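Side-chain contacts in F5/8 type C domain protein (PDB 7JRM), which probably helps an O-glycopeptidase, ZmpB, recognise mucin glycans through a carbohydrate-binding module that carries a calcium ion: residues V168-G172 with E173-E177; D23-K26 with G27-A30; D179-R182 with I183-K187. All coordinates share one frame; numbering follows the deposited sequence.

Interaction 1 (V168-G172 with E173-E177); sequences VYVDG and ELKAE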
ATOM      1  N   VAL A 168      32.731 -18.353  18.455  1.00 15.27           N
ATOM      2  CA  VAL A 168      32.147 -17.062  18.801  1.00 13.33           C
ATOM      3  C   VAL A 168      31.914 -17.035  20.304  1.00 14.92           C
ATOM      4  O   VAL A 168      31.169 -17.865  20.840  1.00 13.61           O
ATOM      5  CB  VAL A 168      30.838 -16.801  18.040  1.00 11.59           C
ATOM      6  CG1 VAL A 168      30.142 -15.566  18.595  1.00 16.06           C
ATOM      7  CG2 VAL A 168      31.114 -16.638  16.554  1.00 12.79           C
ATOM      8  N   TYR A 169      32.553 -16.086  20.981  1.00 15.81           N
ATOM      9  CA  TYR A 169      32.405 -15.898  22.416  1.00 15.81           C
ATOM     10  C   TYR A 169      31.591 -14.640  22.681  1.00 18.46           C
ATOM     11  O   TYR A 169      31.799 -13.608  22.036  1.00 14.61           O
ATOM     12  CB  TYR A 169      33.770 -15.796  23.102  1.00 14.55           C
ATOM     13  CG  TYR A 169      34.578 -17.074  23.056  1.00 17.06           C
ATOM     14  CD1 TYR A 169      34.611 -17.936  24.144  1.00 20.91           C
ATOM     15  CD2 TYR A 169      35.308 -17.419  21.925  1.00 15.96           C
ATOM     16  CE1 TYR A 169      35.348 -19.105  24.108  1.00 25.15           C
ATOM     17  CE2 TYR A 169      36.047 -18.586  21.880  1.00 18.47           C
ATOM     18  CZ  TYR A 169      36.065 -19.425  22.973  1.00 23.30           C
ATOM     19  OH  TYR A 169      36.800 -20.588  22.932  1.00 22.33           O
ATOM     20  N   VAL A 170      30.659 -14.734  23.623  1.00 17.08           N
ATOM     21  CA  VAL A 170      29.817 -13.612  24.024  1.00 17.59           C
ATOM     22  C   VAL A 170      30.100 -13.339  25.493  1.00 17.40           C
ATOM     23  O   VAL A 170      29.749 -14.152  26.360  1.00 21.27           O
ATOM     24  CB  VAL A 170      28.326 -13.894  23.789  1.00 18.56           C
ATOM     25  CG1 VAL A 170      27.482 -12.752  24.328  1.00 16.54           C
ATOM     26  CG2 VAL A 170      28.056 -14.103  22.307  1.00 16.14           C
ATOM     27  N   ASP A 171      30.734 -12.199  25.772  1.00 18.09           N
ATOM     28  CA  ASP A 171      31.157 -11.840  27.127  1.00 21.59           C
ATOM     29  C   ASP A 171      32.030 -12.935  27.736  1.00 24.74           C
ATOM     30  O   ASP A 171      31.899 -13.287  28.910  1.00 23.34           O
ATOM     31  CB  ASP A 171      29.953 -11.533  28.021  1.00 19.77           C
ATOM     32  CG  ASP A 171      29.286 -10.217  27.669  1.00 21.92           C
ATOM     33  OD1 ASP A 171      29.987  -9.308  27.180  1.00 20.48           O
ATOM     34  OD2 ASP A 171      28.063 -10.089  27.887  1.00 20.93           O
ATOM     35  N   GLY A 172      32.930 -13.483  26.921  1.00 23.16           N
ATOM     36  CA  GLY A 172      33.840 -14.518  27.361  1.00 21.91           C
ATOM     37  C   GLY A 172      33.281 -15.924  27.358  1.00 21.66           C
ATOM     38  O   GLY A 172      34.029 -16.868  27.643  1.00 25.03           O
ATOM     39  N   GLU A 173      32.000 -16.101  27.045  1.00 23.85           N
ATOM     40  CA  GLU A 173      31.362 -17.409  27.050  1.00 22.78           C
ATOM     41  C   GLU A 173      31.213 -17.918  25.622  1.00 23.52           C
ATOM     42  O   GLU A 173      30.683 -17.210  24.759  1.00 18.03           O
ATOM     43  CB  GLU A 173      29.991 -17.343  27.728  1.00 23.35           C
ATOM     44  CG  GLU A 173      30.048 -17.064  29.220  1.00 29.61           C
ATOM     45  CD  GLU A 173      30.789 -18.141  29.984  1.00 36.60           C
ATOM     46  OE1 GLU A 173      31.752 -17.806  30.706  1.00 35.68           O
ATOM     47  OE2 GLU A 173      30.408 -19.325  29.863  1.00 37.21           O
ATOM     48  N   LEU A 174      31.675 -19.143  25.381  1.00 17.88           N
ATOM     49  CA  LEU A 174      31.542 -19.751  24.063  1.00 15.77           C
ATOM     50  C   LEU A 174      30.075 -20.051  23.780  1.00 16.40           C
ATOM     51  O   LEU A 174      29.419 -20.761  24.550  1.00 13.91           O
ATOM     52  CB  LEU A 174      32.377 -21.026  23.979  1.00 16.27           C
ATOM     53  CG  LEU A 174      32.301 -21.770  22.643  1.00 17.11           C
ATOM     54  CD1 LEU A 174      33.055 -21.006  21.565  1.00 15.51           C
ATOM     55  CD2 LEU A 174      32.835 -23.188  22.778  1.00 24.34           C
ATOM     56  N   LYS A 175      29.562 -19.512  22.678  1.00 15.80           N
ATOM     57  CA  LYS A 175      28.161 -19.674  22.314  1.00 19.31           C
ATOM     58  C   LYS A 175      27.944 -20.488  21.051  1.00 16.03           C
ATOM     59  O   LYS A 175      26.911 -21.150  20.932  1.00 20.16           O
ATOM     60  CB  LYS A 175      27.496 -18.302  22.139  1.00 16.20           C
ATOM     61  CG  LYS A 175      27.383 -17.506  23.426  1.00 19.61           C
ATOM     62  CD  LYS A 175      26.604 -18.273  24.480  1.00 20.86           C
ATOM     63  CE  LYS A 175      26.319 -17.404  25.694  1.00 27.99           C
ATOM     64  NZ  LYS A 175      25.414 -18.083  26.659  1.00 24.82           N
ATOM     65  N   ALA A 176      28.884 -20.461  20.110  1.00 13.72           N
ATOM     66  CA  ALA A 176      28.744 -21.218  18.876  1.00 16.30           C
ATOM     67  C   ALA A 176      30.124 -21.532  18.324  1.00 12.63           C
ATOM     68  O   ALA A 176      31.102 -20.834  18.602  1.00 13.33           O
ATOM     69  CB  ALA A 176      27.909 -20.458  17.838  1.00 13.75           C
ATOM     70  N   GLU A 177      30.189 -22.598  17.529  1.00 14.48           N
ATOM     71  CA  GLU A 177      31.433 -23.003  16.892  1.00 12.41           C
ATOM     72  C   GLU A 177      31.111 -23.954  15.751  1.00 20.30           C
ATOM     73  O   GLU A 177      30.048 -24.580  15.718  1.00 14.03           O
ATOM     74  CB  GLU A 177      32.391 -23.663  17.890  1.00 17.24           C
ATOM     75  CG  GLU A 177      32.010 -25.081  18.275  1.00 15.69           C
ATOM     76  CD  GLU A 177      32.949 -25.674  19.308  1.00 20.92           C
ATOM     77  OE1 GLU A 177      34.038 -25.102  19.521  1.00 20.05           O
ATOM     78  OE2 GLU A 177      32.596 -26.711  19.908  1.00 18.07           O
TER
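A two-residue beta hairpin, closed by a type I' turn from Val170 to Glu173, pairs Val168-Val170 with Glu173-Ala176 in antiparallel fashion. At the turn, Val170 N donates to Glu173 O at 2.7 Å, and Glu173 N returns a bond to Val170 O. One step further, Val168 O accepts from Lys175 N at 2.9 Å with an N-H...O angle of 175°, while Val168 N donates to Ala176 O. Lys175 and Ala176 thus both face Val168, which makes this a classic beta bulge. On one side of the strands Tyr169 meets Leu174: chi1 (179°) swings Leu174 CG away from its amide, and chi2 then turns CD1 over one ring face, displaced toward the rim, 3.9 Å from the centroid and 17° off the normal, a CH-pi contact. Leu174 CB approaches the same ring at Tyr169 CE1, 3.5 Å away. Tyr169 also makes a cation-pi contact with Lys201. Lys175 CG, set beside its own backbone N by chi1, crosses Val170 CG2 at 3.6 Å, and both side chains touch Val192 of strand 188-193. The bulge preserves the backbone pairing across a one-residue register shift, while aliphatic and CH-pi contacts pack side chains along both faces of the hairpin.

Interaction 2 (D23-K26 with G27-A30); sequences DLMK and GITA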
ATOM      1  N   ASP A  23      10.531 -19.654   6.579  1.00 35.40           N
ATOM      2  CA  ASP A  23      10.310 -21.084   6.400  1.00 37.27           C
ATOM      3  C   ASP A  23      10.754 -21.784   7.679  1.00 32.27           C
ATOM      4  O   ASP A  23      11.954 -21.890   7.952  1.00 34.66           O
ATOM      5  CB  ASP A  23      11.073 -21.609   5.184  1.00 32.89           C
ATOM      6  CG  ASP A  23      10.848 -23.091   4.945  1.00 37.14           C
ATOM      7  OD1 ASP A  23       9.844 -23.634   5.453  1.00 37.78           O
ATOM      8  OD2 ASP A  23      11.674 -23.712   4.244  1.00 32.67           O
ATOM      9  N   LEU A  24       9.784 -22.256   8.464  1.00 32.80           N
ATOM     10  CA  LEU A  24      10.092 -22.869   9.753  1.00 32.97           C
ATOM     11  C   LEU A  24      10.852 -24.180   9.613  1.00 31.74           C
ATOM     12  O   LEU A  24      11.433 -24.651  10.597  1.00 31.60           O
ATOM     13  CB  LEU A  24       8.803 -23.101  10.542  1.00 29.72           C
ATOM     14  CG  LEU A  24       8.108 -21.854  11.089  1.00 36.44           C
ATOM     15  CD1 LEU A  24       6.871 -22.246  11.871  1.00 39.18           C
ATOM     16  CD2 LEU A  24       9.057 -21.042  11.955  1.00 30.85           C
ATOM     17  N   MET A  25      10.862 -24.777   8.424  1.00 32.64           N
ATOM     18  CA  MET A  25      11.546 -26.040   8.185  1.00 34.09           C
ATOM     19  C   MET A  25      12.870 -25.861   7.453  1.00 34.86           C
ATOM     20  O   MET A  25      13.496 -26.856   7.076  1.00 37.03           O
ATOM     21  CB  MET A  25      10.637 -26.986   7.400  1.00 33.56           C
ATOM     22  CG  MET A  25       9.314 -27.279   8.085  1.00 33.09           C
ATOM     23  SD  MET A  25       9.512 -28.365   9.507  1.00 43.73           S
ATOM     24  CE  MET A  25      10.515 -29.660   8.785  1.00 36.71           C
ATOM     25  N   LYS A  26      13.307 -24.621   7.247  1.00 31.22           N
ATOM     26  CA  LYS A  26      14.556 -24.364   6.539  1.00 33.02           C
ATOM     27  C   LYS A  26      15.738 -24.852   7.369  1.00 33.49           C
ATOM     28  O   LYS A  26      15.915 -24.431   8.517  1.00 34.06           O
ATOM     29  CB  LYS A  26      14.689 -22.873   6.235  1.00 36.25           C
ATOM     30  CG  LYS A  26      16.048 -22.464   5.689  1.00 33.42           C
ATOM     31  CD  LYS A  26      16.382 -23.212   4.408  1.00 43.89           C
ATOM     32  CE  LYS A  26      17.275 -22.379   3.504  1.00 45.65           C
ATOM     33  NZ  LYS A  26      17.374 -22.959   2.137  1.00 46.37           N
ATOM     34  N   GLY A  27      16.541 -25.741   6.790  1.00 34.04           N
ATOM     35  CA  GLY A  27      17.716 -26.254   7.461  1.00 37.50           C
ATOM     36  C   GLY A  27      17.478 -27.424   8.388  1.00 33.65           C
ATOM     37  O   GLY A  27      18.415 -27.847   9.074  1.00 33.89           O
ATOM     38  N   ILE A  28      16.264 -27.961   8.433  1.00 35.89           N
ATOM     39  CA  ILE A  28      15.943 -29.090   9.298  1.00 36.11           C
ATOM     40  C   ILE A  28      16.126 -30.382   8.516  1.00 33.86           C
ATOM     41  O   ILE A  28      15.550 -30.553   7.434  1.00 38.65           O
ATOM     42  CB  ILE A  28      14.510 -28.975   9.845  1.00 32.78           C
ATOM     43  CG1 ILE A  28      14.354 -27.694  10.667  1.00 30.12           C
ATOM     44  CG2 ILE A  28      14.158 -30.197  10.683  1.00 32.67           C
ATOM     45  CD1 ILE A  28      15.234 -27.647  11.898  1.00 32.17           C
ATOM     46  N   THR A  29      16.933 -31.291   9.058  1.00 38.52           N
ATOM     47  CA  THR A  29      17.188 -32.585   8.441  1.00 34.83           C
ATOM     48  C   THR A  29      17.017 -33.688   9.475  1.00 41.67           C
ATOM     49  O   THR A  29      17.217 -33.473  10.674  1.00 41.74           O
ATOM     50  CB  THR A  29      18.599 -32.660   7.834  1.00 38.36           C
ATOM     51  OG1 THR A  29      19.570 -32.321   8.832  1.00 42.88           O
ATOM     52  CG2 THR A  29      18.728 -31.702   6.657  1.00 36.33           C
ATOM     53  N   ALA A  30      16.645 -34.873   8.998  1.00 44.66           N
ATOM     54  CA  ALA A  30      16.442 -36.024   9.872  1.00 43.41           C
ATOM     55  C   ALA A  30      16.842 -37.282   9.118  1.00 46.91           C
ATOM     56  O   ALA A  30      16.230 -37.615   8.098  1.00 47.47           O
ATOM     57  CB  ALA A  30      14.988 -36.115  10.339  1.00 43.58           C
TER
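The flat carbonyl group of Met25 meets Ile28 through its face: Ile28 N stands 51° out of the carbonyl plane, away from the lone-pair directions. The bond from Ile28 N to Met25 O is 3.3 Å long, with a good N-H...O angle of 162°. Ile28 CB sits 3.6 Å from Met25 O, so the same oxygen takes both a polar and an aliphatic neighbour from one residue. The Met25 side chain, folded at chi2 and chi3, brings its methyl CE to Ile28 CG2 at 4.1 Å, the two chains meeting at about a right angle. A second flat group, the Asp23 carboxylate, is used through OD1, which accepts a weak bond from Met25 N at 3.3 Å, the connection of an Asx turn. Around it, Lys26 N donates to Asp23 O at 3.1 Å, closing the wider type I turn. Gly27 has a positive phi (85°), the conformation wanted at the third position of the next turn. Tyr61 of strand 55-64 touches both Met25 and Ile28, and its OH bonds to Leu24 O. Arg75 NH2 reaches Leu24 O and Lys26 O, holding the loop from strand 70-79. The geometry is that of two overlapping beta turns, type I from Asp23 to Lys26 and type II from Met25 to Ile28, leading into strand 29-32 of the Ig-like domain.

Interaction 3 (D179-R182 with I183-K187); sequences DVMR and IDTPK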
ATOM      1  N   ASP A 179      32.753 -27.145  13.025  1.00 23.89           N
ATOM      2  CA  ASP A 179      33.721 -28.227  13.002  1.00 25.24           C
ATOM      3  C   ASP A 179      35.027 -27.721  12.393  1.00 21.58           C
ATOM      4  O   ASP A 179      35.182 -26.536  12.083  1.00 18.79           O
ATOM      5  CB  ASP A 179      33.176 -29.420  12.218  1.00 25.92           C
ATOM      6  CG  ASP A 179      31.766 -29.795  12.628  1.00 33.95           C
ATOM      7  OD1 ASP A 179      31.463 -29.751  13.839  1.00 39.97           O
ATOM      8  OD2 ASP A 179      30.961 -30.137  11.736  1.00 39.64           O
ATOM      9  N   VAL A 180      35.985 -28.626  12.217  1.00 18.93           N
ATOM     10  CA  VAL A 180      37.211 -28.272  11.512  1.00 18.28           C
ATOM     11  C   VAL A 180      36.878 -28.077  10.039  1.00 20.88           C
ATOM     12  O   VAL A 180      36.420 -29.005   9.362  1.00 20.86           O
ATOM     13  CB  VAL A 180      38.292 -29.342  11.708  1.00 22.99           C
ATOM     14  CG1 VAL A 180      39.379 -29.194  10.654  1.00 23.02           C
ATOM     15  CG2 VAL A 180      38.882 -29.243  13.105  1.00 17.91           C
ATOM     16  N   MET A 181      37.094 -26.864   9.539  1.00 14.05           N
ATOM     17  CA  MET A 181      36.759 -26.515   8.165  1.00 18.76           C
ATOM     18  C   MET A 181      38.017 -26.567   7.309  1.00 17.73           C
ATOM     19  O   MET A 181      39.050 -26.000   7.680  1.00 17.97           O
ATOM     20  CB  MET A 181      36.125 -25.125   8.097  1.00 18.14           C
ATOM     21  CG  MET A 181      34.651 -25.112   8.462  1.00 18.87           C
ATOM     22  SD  MET A 181      33.874 -23.510   8.203  1.00 18.29           S
ATOM     23  CE  MET A 181      33.314 -23.690   6.511  1.00 17.75           C
ATOM     24  N   ARG A 182      37.926 -27.249   6.174  1.00 19.80           N
ATOM     25  CA  ARG A 182      39.041 -27.422   5.262  1.00 22.48           C
ATOM     26  C   ARG A 182      38.771 -26.658   3.966  1.00 21.57           C
ATOM     27  O   ARG A 182      37.795 -25.910   3.852  1.00 23.06           O
ATOM     28  CB  ARG A 182      39.284 -28.913   5.022  1.00 26.02           C
ATOM     29  CG  ARG A 182      39.174 -29.745   6.290  1.00 25.16           C
ATOM     30  CD  ARG A 182      39.771 -31.130   6.120  1.00 33.75           C
ATOM     31  NE  ARG A 182      40.048 -31.758   7.409  1.00 36.77           N
ATOM     32  CZ  ARG A 182      41.181 -31.608   8.087  1.00 35.98           C
ATOM     33  NH1 ARG A 182      42.153 -30.849   7.599  1.00 32.12           N
ATOM     34  NH2 ARG A 182      41.344 -32.216   9.254  1.00 34.24           N
ATOM     35  N   ILE A 183      39.648 -26.853   2.978  1.00 23.05           N
ATOM     36  CA  ILE A 183      39.551 -26.100   1.730  1.00 25.79           C
ATOM     37  C   ILE A 183      38.232 -26.395   1.025  1.00 23.18           C
ATOM     38  O   ILE A 183      37.542 -25.483   0.556  1.00 22.57           O
ATOM     39  CB  ILE A 183      40.758 -26.407   0.825  1.00 29.29           C
ATOM     40  CG1 ILE A 183      42.024 -25.770   1.397  1.00 29.52           C
ATOM     41  CG2 ILE A 183      40.508 -25.916  -0.594  1.00 30.53           C
ATOM     42  CD1 ILE A 183      43.291 -26.221   0.717  1.00 26.47           C
ATOM     43  N   ASP A 184      37.859 -27.670   0.947  1.00 25.20           N
ATOM     44  CA  ASP A 184      36.656 -28.077   0.235  1.00 23.22           C
ATOM     45  C   ASP A 184      35.416 -28.115   1.124  1.00 26.86           C
ATOM     46  O   ASP A 184      34.390 -28.661   0.709  1.00 24.20           O
ATOM     47  CB  ASP A 184      36.870 -29.442  -0.426  1.00 27.75           C
ATOM     48  CG  ASP A 184      37.220 -30.530   0.571  1.00 37.15           C
ATOM     49  OD1 ASP A 184      37.631 -30.199   1.702  1.00 34.45           O
ATOM     50  OD2 ASP A 184      37.086 -31.720   0.218  1.00 40.60           O
ATOM     51  N   THR A 185      35.483 -27.548   2.324  1.00 22.34           N
ATOM     52  CA  THR A 185      34.308 -27.478   3.185  1.00 18.78           C
ATOM     53  C   THR A 185      33.449 -26.285   2.784  1.00 19.80           C
ATOM     54  O   THR A 185      33.928 -25.146   2.837  1.00 19.62           O
ATOM     55  CB  THR A 185      34.715 -27.358   4.650  1.00 23.07           C
ATOM     56  OG1 THR A 185      35.625 -28.412   4.987  1.00 20.16           O
ATOM     57  CG2 THR A 185      33.488 -27.443   5.552  1.00 21.72           C
ATOM     58  N   PRO A 186      32.197 -26.494   2.372  1.00 21.95           N
ATOM     59  CA  PRO A 186      31.341 -25.356   2.014  1.00 19.57           C
ATOM     60  C   PRO A 186      31.138 -24.420   3.196  1.00 15.73           C
ATOM     61  O   PRO A 186      31.221 -24.824   4.357  1.00 16.04           O
ATOM     62  CB  PRO A 186      30.025 -26.018   1.591  1.00 25.96           C
ATOM     63  CG  PRO A 186      30.402 -27.415   1.215  1.00 20.20           C
ATOM     64  CD  PRO A 186      31.537 -27.786   2.122  1.00 20.54           C
ATOM     65  N   LYS A 187      30.870 -23.154   2.881  1.00 14.88           N
ATOM     66  CA  LYS A 187      30.759 -22.128   3.908  1.00 18.10           C
ATOM     67  C   LYS A 187      29.643 -22.459   4.893  1.00 16.57           C
ATOM     68  O   LYS A 187      28.601 -23.006   4.521  1.00 11.48           O
ATOM     69  CB  LYS A 187      30.511 -20.761   3.266  1.00 15.26           C
ATOM     70  CG  LYS A 187      29.186 -20.640   2.528  1.00 13.33           C
ATOM     71  CD  LYS A 187      29.013 -19.254   1.926  1.00 16.81           C
ATOM     72  CE  LYS A 187      27.567 -18.997   1.524  1.00 15.97           C
ATOM     73  NZ  LYS A 187      27.010 -20.105   0.697  1.00 14.44           N
TER
HETATM   74  O   HOH W   1      36.122 -23.823   4.176  1.00 17.62           O
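Arg182 O is gripped twice: by Thr185 N at 3.2 Å, and by a water that donates to it at 2.7 Å. The amide bond closes a type I beta turn from Arg182 to Thr185, although Thr185 N lies 71° out of the carbonyl plane of Arg182, well off a lone pair. The same water donates to Thr185 O at 2.9 Å, bridging the two ends of the turn. A second direct bond is shorter than the first: Arg182 N donates to Thr185 OG1 at 2.8 Å, with an N-H...O angle of 163°. Thr185 can serve both ends of Arg182's backbone because OG1 stands beside its own N (chi1 -53°), so hydroxyl and amide turn to the same residue. The same torsion puts the methyl, Thr185 CG2, opposite its own backbone N, where it packs 3.9 Å from Met181 CE, the two side chains meeting at about a right angle. Met181 CE, bent back at chi3, also comes within 3.2 Å of Pro186 O. Arg182 runs extended from CG to NE, and Val180 CG1 lies 3.8 Å above one face of its guanidinium group, toward the rim. NH2 of that group forms a salt bridge with Asp208, a residue of the calcium site, consistent with a second-shell place for Arg182 at the metal. Met181 is hydrogen-bonded through its backbone to Val164 of strand 163-170, beside which strand 173-182 forms an edge of its sheet; the turn then carries the chain toward strand 188-193, which belongs to the other sheet.

Overall arrangement
Interactions 1 and 3 occupy the two ends of strand 173-182 in the carbohydrate-binding module, their centres about 20 Å apart, whereas interaction 2 belongs to the Ig-like domain and touches neither. Interaction 1 is partly buried, with two valines facing strand 188-193; the other two lie at the surface, each with one buried side chain. All three contain a beta turn, yet the chemistry changes with place. The hairpin of interaction 1 rests on paired strand backbones and a CH-pi contact. Interaction 2 relies on turn bonds and one methionine-isoleucine touch. Interaction 3 adds a threonine hydroxyl and a bridging water, close to the calcium site.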